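Local coordinates for putative methylthioribose-1-phosphate isomerase (Pyrococcus horikoshii OT3, PDB 6A34), which catalyses the interconversion of 5-methylthioribose 1-phosphate and 5-methylthioribulose 1-phosphate, a step of the methionine salvage pathway, at residues T16-R30 / M54-F68. Numbering follows the deposited sequence.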
loop_
_atom_site.group_PDB
_atom_site.type_symbol
_atom_site.label_atom_id
_atom_site.label_comp_id
_atom_site.label_asym_id
_atom_site.label_seq_id
_atom_site.Cartn_x
_atom_site.Cartn_y
_atom_site.Cartn_z
ATOM N N THR A 16 -9.384 18.293 19.073
ATOM C CA THR A 16 -8.001 18.050 18.680
ATOM C C THR A 16 -7.092 19.112 19.300
ATOM O O THR A 16 -5.963 18.832 19.646
ATOM C CB THR A 16 -7.882 18.065 17.147
ATOM O OG1 THR A 16 -8.692 16.997 16.652
ATOM C CG2 THR A 16 -6.460 17.949 16.653
ATOM N N VAL A 17 -7.617 20.331 19.376
ATOM C CA VAL A 17 -6.998 21.492 19.976
ATOM C C VAL A 17 -8.116 22.241 20.707
ATOM O O VAL A 17 -9.187 22.480 20.086
ATOM C CB VAL A 17 -6.350 22.422 18.928
ATOM C CG1 VAL A 17 -5.592 23.567 19.576
ATOM C CG2 VAL A 17 -5.435 21.685 17.975
ATOM N N GLU A 18 -7.835 22.655 21.955
ATOM C CA GLU A 18 -8.780 23.370 22.862
ATOM C C GLU A 18 -7.999 24.484 23.599
ATOM O O GLU A 18 -6.768 24.376 23.831
ATOM C CB GLU A 18 -9.378 22.372 23.862
ATOM C CG GLU A 18 -10.881 22.442 24.079
ATOM C CD GLU A 18 -11.379 21.178 24.780
ATOM O OE1 GLU A 18 -10.753 20.817 25.805
ATOM O OE2 GLU A 18 -12.324 20.492 24.264
ATOM N N TYR A 19 -8.698 25.571 23.948
ATOM C CA TYR A 19 -8.114 26.635 24.785
ATOM C C TYR A 19 -8.994 26.844 26.017
ATOM O O TYR A 19 -10.184 27.095 25.875
ATOM C CB TYR A 19 -7.948 27.937 24.008
ATOM C CG TYR A 19 -7.268 29.035 24.779
ATOM C CD1 TYR A 19 -5.923 28.947 25.095
ATOM C CD2 TYR A 19 -7.954 30.169 25.180
ATOM C CE1 TYR A 19 -5.285 29.935 25.817
ATOM C CE2 TYR A 19 -7.320 31.191 25.872
ATOM C CZ TYR A 19 -5.982 31.069 26.194
ATOM O OH TYR A 19 -5.342 32.052 26.879
ATOM N N LYS A 20 -8.381 26.722 27.202
ATOM C CA LYS A 20 -9.094 26.699 28.492
ATOM C C LYS A 20 -8.100 27.125 29.574
ATOM O O LYS A 20 -6.964 26.697 29.534
ATOM C CB LYS A 20 -9.640 25.277 28.706
ATOM C CG LYS A 20 -10.533 25.056 29.919
ATOM C CD LYS A 20 -11.059 23.614 30.065
ATOM C CE LYS A 20 -10.012 22.550 30.373
ATOM N NZ LYS A 20 -9.768 21.623 29.236
ATOM N N ASN A 21 -8.500 27.974 30.524
ATOM C CA ASN A 21 -7.609 28.304 31.681
ATOM C C ASN A 21 -6.195 28.737 31.240
ATOM O O ASN A 21 -5.191 28.240 31.783
ATOM C CB ASN A 21 -7.375 27.099 32.593
ATOM C CG ASN A 21 -8.648 26.375 32.949
ATOM O OD1 ASN A 21 -8.764 25.169 32.700
ATOM N ND2 ASN A 21 -9.598 27.112 33.506
ATOM N N LYS A 22 -6.103 29.611 30.233
ATOM C CA LYS A 22 -4.814 30.150 29.770
ATOM C C LYS A 22 -3.870 29.032 29.325
ATOM O O LYS A 22 -2.660 29.179 29.393
ATOM C CB LYS A 22 -4.151 30.974 30.878
ATOM C CG LYS A 22 -5.036 32.051 31.494
ATOM C CD LYS A 22 -4.243 33.000 32.365
ATOM C CE LYS A 22 -4.917 34.337 32.582
ATOM N NZ LYS A 22 -5.849 34.299 33.730
ATOM N N SER A 23 -4.431 27.927 28.825
ATOM C CA SER A 23 -3.634 26.819 28.355
ATOM C C SER A 23 -4.196 26.260 27.040
ATOM O O SER A 23 -5.433 26.092 26.875
ATOM C CB SER A 23 -3.554 25.775 29.431
ATOM O OG SER A 23 -2.766 26.248 30.507
ATOM N N VAL A 24 -3.286 25.973 26.105
ATOM C CA VAL A 24 -3.630 25.288 24.871
ATOM C C VAL A 24 -3.476 23.784 25.096
ATOM O O VAL A 24 -2.426 23.320 25.524
ATOM C CB VAL A 24 -2.776 25.770 23.688
ATOM C CG1 VAL A 24 -3.154 25.050 22.404
ATOM C CG2 VAL A 24 -2.885 27.271 23.494
ATOM N N TYR A 25 -4.543 23.032 24.835
ATOM C CA TYR A 25 -4.535 21.565 24.999
ATOM C C TYR A 25 -4.624 20.890 23.627
ATOM O O TYR A 25 -5.499 21.214 22.887
ATOM C CB TYR A 25 -5.718 21.104 25.854
ATOM C CG TYR A 25 -5.744 21.591 27.288
ATOM C CD1 TYR A 25 -6.113 22.893 27.602
ATOM C CD2 TYR A 25 -5.482 20.730 28.345
ATOM C CE1 TYR A 25 -6.180 23.337 28.915
ATOM C CE2 TYR A 25 -5.545 21.158 29.665
ATOM C CZ TYR A 25 -5.899 22.468 29.959
ATOM O OH TYR A 25 -5.967 22.905 31.256
ATOM N N MET A 26 -3.730 19.929 23.345
ATOM C CA MET A 26 -3.647 19.229 22.056
ATOM C C MET A 26 -3.565 17.717 22.287
ATOM O O MET A 26 -2.723 17.224 23.072
ATOM C CB MET A 26 -2.406 19.623 21.253
ATOM C CG MET A 26 -2.245 21.094 21.041
ATOM S SD MET A 26 -0.813 21.394 20.010
ATOM C CE MET A 26 -0.653 23.177 20.086
ATOM N N ILE A 27 -4.414 16.974 21.578
ATOM C CA ILE A 27 -4.181 15.562 21.448
ATOM C C ILE A 27 -2.766 15.393 20.886
ATOM O O ILE A 27 -2.384 16.139 20.001
ATOM C CB ILE A 27 -5.237 14.892 20.558
ATOM C CG1 ILE A 27 -6.609 14.938 21.224
ATOM C CG2 ILE A 27 -4.815 13.461 20.222
ATOM C CD1 ILE A 27 -7.730 14.506 20.313
ATOM N N ASN A 28 -1.983 14.472 21.461
ATOM C CA ASN A 28 -0.628 14.235 21.004
ATOM C C ASN A 28 -0.665 13.179 19.901
ATOM O O ASN A 28 -0.665 11.963 20.180
ATOM C CB ASN A 28 0.328 13.783 22.108
ATOM C CG ASN A 28 1.769 13.885 21.660
ATOM O OD1 ASN A 28 2.078 13.635 20.492
ATOM N ND2 ASN A 28 2.635 14.337 22.553
ATOM N N GLN A 29 -0.654 13.658 18.659
ATOM C CA GLN A 29 -0.829 12.806 17.485
ATOM C C GLN A 29 0.486 12.077 17.163
ATOM O O GLN A 29 0.467 11.172 16.333
ATOM C CB GLN A 29 -1.358 13.635 16.307
ATOM C CG GLN A 29 -2.724 14.282 16.579
ATOM C CD GLN A 29 -3.448 14.741 15.332
ATOM O OE1 GLN A 29 -3.470 14.033 14.327
ATOM N NE2 GLN A 29 -4.048 15.930 15.385
ATOM N N ARG A 30 1.600 12.448 17.821
ATOM C CA ARG A 30 2.865 11.701 17.695
ATOM C C ARG A 30 2.842 10.404 18.509
ATOM O O ARG A 30 3.566 9.503 18.192
ATOM C CB ARG A 30 4.074 12.509 18.165
ATOM C CG ARG A 30 4.482 13.612 17.205
ATOM C CD ARG A 30 5.090 14.762 18.001
ATOM N NE ARG A 30 6.091 14.325 18.969
ATOM C CZ ARG A 30 7.360 14.057 18.666
ATOM N NH1 ARG A 30 7.810 14.241 17.430
ATOM N NH2 ARG A 30 8.169 13.599 19.605
ATOM N N MET A 54 4.728 18.528 14.929
ATOM C CA MET A 54 3.523 17.809 14.458
ATOM C C MET A 54 2.856 17.001 15.598
ATOM O O MET A 54 2.251 15.922 15.383
ATOM C CB MET A 54 3.871 16.943 13.244
ATOM C CG MET A 54 4.440 17.810 12.117
ATOM S SD MET A 54 4.824 16.959 10.566
ATOM C CE MET A 54 5.808 18.214 9.739
ATOM N N THR A 55 2.908 17.564 16.817
ATOM C CA THR A 55 2.085 17.127 17.961
ATOM C C THR A 55 0.603 17.342 17.604
ATOM O O THR A 55 -0.279 16.530 17.898
ATOM C CB THR A 55 2.502 17.877 19.236
ATOM O OG1 THR A 55 3.832 17.490 19.602
ATOM C CG2 THR A 55 1.576 17.628 20.406
ATOM N N VAL A 56 0.353 18.465 16.943
ATOM C CA VAL A 56 -0.879 18.721 16.256
ATOM C C VAL A 56 -0.599 18.618 14.755
ATOM O O VAL A 56 0.493 18.977 14.298
ATOM C CB VAL A 56 -1.470 20.104 16.620
ATOM C CG1 VAL A 56 -0.472 21.249 16.434
ATOM C CG2 VAL A 56 -2.716 20.388 15.813
ATOM N N ARG A 57 -1.598 18.136 14.013
ATOM C CA ARG A 57 -1.588 18.116 12.549
ATOM C C ARG A 57 -3.021 18.301 12.057
ATOM O O ARG A 57 -3.939 18.379 12.872
ATOM C CB ARG A 57 -0.991 16.813 12.016
ATOM C CG ARG A 57 -1.652 15.569 12.578
ATOM C CD ARG A 57 -1.701 14.454 11.537
ATOM N NE ARG A 57 -2.740 14.665 10.526
ATOM C CZ ARG A 57 -3.980 14.202 10.617
ATOM N NH1 ARG A 57 -4.481 13.909 11.811
ATOM N NH2 ARG A 57 -4.691 13.998 9.514
ATOM N N GLY A 58 -3.184 18.364 10.729
ATOM C CA GLY A 58 -4.443 18.703 10.078
ATOM C C GLY A 58 -4.613 20.219 9.980
ATOM O O GLY A 58 -4.587 20.942 11.007
ATOM N N ALA A 59 -4.842 20.696 8.749
ATOM C CA ALA A 59 -4.675 22.083 8.401
ATOM C C ALA A 59 -5.496 22.972 9.345
ATOM O O ALA A 59 -4.978 23.932 9.904
ATOM C CB ALA A 59 -5.007 22.278 6.927
ATOM N N PRO A 60 -6.791 22.695 9.588
ATOM C CA PRO A 60 -7.594 23.565 10.454
ATOM C C PRO A 60 -7.225 23.468 11.949
ATOM O O PRO A 60 -7.370 24.447 12.689
ATOM C CB PRO A 60 -9.044 23.106 10.234
ATOM C CG PRO A 60 -8.987 22.078 9.085
ATOM C CD PRO A 60 -7.561 21.562 9.047
ATOM N N ALA A 61 -6.737 22.305 12.388
ATOM C CA ALA A 61 -6.327 22.121 13.772
ATOM C C ALA A 61 -5.044 22.910 14.047
ATOM O O ALA A 61 -4.847 23.468 15.145
ATOM C CB ALA A 61 -6.152 20.660 14.059
ATOM N N ILE A 62 -4.179 22.985 13.034
ATOM C CA ILE A 62 -2.931 23.742 13.100
ATOM C C ILE A 62 -3.257 25.234 13.149
ATOM O O ILE A 62 -2.553 25.996 13.800
ATOM C CB ILE A 62 -2.026 23.409 11.900
ATOM C CG1 ILE A 62 -1.402 22.018 12.047
ATOM C CG2 ILE A 62 -0.966 24.476 11.663
ATOM C CD1 ILE A 62 -1.003 21.403 10.712
ATOM N N GLY A 63 -4.248 25.645 12.355
ATOM C CA GLY A 63 -4.710 27.015 12.337
ATOM C C GLY A 63 -5.227 27.428 13.703
ATOM O O GLY A 63 -4.829 28.440 14.250
ATOM N N ALA A 64 -6.073 26.581 14.293
ATOM C CA ALA A 64 -6.664 26.898 15.579
ATOM C C ALA A 64 -5.570 26.963 16.651
ATOM O O ALA A 64 -5.621 27.841 17.527
ATOM C CB ALA A 64 -7.747 25.900 15.942
ATOM N N ALA A 65 -4.601 26.039 16.581
ATOM C CA ALA A 65 -3.527 26.003 17.550
ATOM C C ALA A 65 -2.782 27.340 17.521
ATOM O O ALA A 65 -2.499 27.902 18.561
ATOM C CB ALA A 65 -2.588 24.844 17.318
ATOM N N ALA A 66 -2.485 27.839 16.324
ATOM C CA ALA A 66 -1.691 29.048 16.179
ATOM C C ALA A 66 -2.475 30.248 16.706
ATOM O O ALA A 66 -1.893 31.156 17.307
ATOM C CB ALA A 66 -1.356 29.261 14.733
ATOM N N GLY A 67 -3.775 30.269 16.376
ATOM C CA GLY A 67 -4.672 31.282 16.799
ATOM C C GLY A 67 -4.781 31.301 18.316
ATOM O O GLY A 67 -4.778 32.355 18.903
ATOM N N PHE A 68 -4.873 30.116 18.931
ATOM C CA PHE A 68 -4.924 30.013 20.389
ATOM C C PHE A 68 -3.580 30.355 21.029
ATOM O O PHE A 68 -3.537 30.606 22.206
ATOM C CB PHE A 68 -5.375 28.624 20.827
ATOM C CG PHE A 68 -6.849 28.407 20.631
ATOM C CD1 PHE A 68 -7.755 29.417 20.894
ATOM C CD2 PHE A 68 -7.331 27.188 20.200
ATOM C CE1 PHE A 68 -9.111 29.211 20.738
ATOM C CE2 PHE A 68 -8.686 26.993 20.021
ATOM C CZ PHE A 68 -9.572 28.002 20.281
#
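Val17 drives its forked side chain into the alanine-lined flank at the start of helix 59-76. CG1, trans to the backbone N (chi1 -175°), rests on Ala65, 3.8 Å from its CA, while CG2 drops toward the turn before, beside Ala61 and 3.7 Å from Val56 CG2. Ala61 and Ala65, with Val56 from the loop before the helix, form the hollow; Val17, the Thr16 methyl and the end of Met26 fill it. Met26, extended beyond CG, reaches in from the neighbouring strand to place SD 3.6 Å from Val56 CG1 and its CE methyl against Ala65. Where the alanines end, Phe68 is the helix's own bump, lodged against Tyr19 CB, Val24 CG2 and, at its ring edge, Val17 CG1. Tyr19 CB sits over one face of the Phe68 ring, a CH-pi contact 3.6 Å from the centroid; the two rings are nearly parallel but slid so far apart that they barely overlap. The short axes of strand 17-20 and the helix run at 20° to each other, so side chains along the strand meet successive helix turns.

Past the hairpin the contact turns polar. Gln29 N donates to Thr55 O (3.0 Å), and Gln29 OE1 receives Arg57 NH1 on a lone pair at 2.7 Å, the amide standing almost upright (85°) to the guanidinium plane. Gln29 NE2 is hydrogen-bonded to Leu172 O and Arg57 NH2 to Asn168 OD1. With OE1 and NE2 both bonded, the buried Gln29 amide is held in one flip and would steady, from the second shell, the guanidinium of Arg57, a predicted substrate-binding residue.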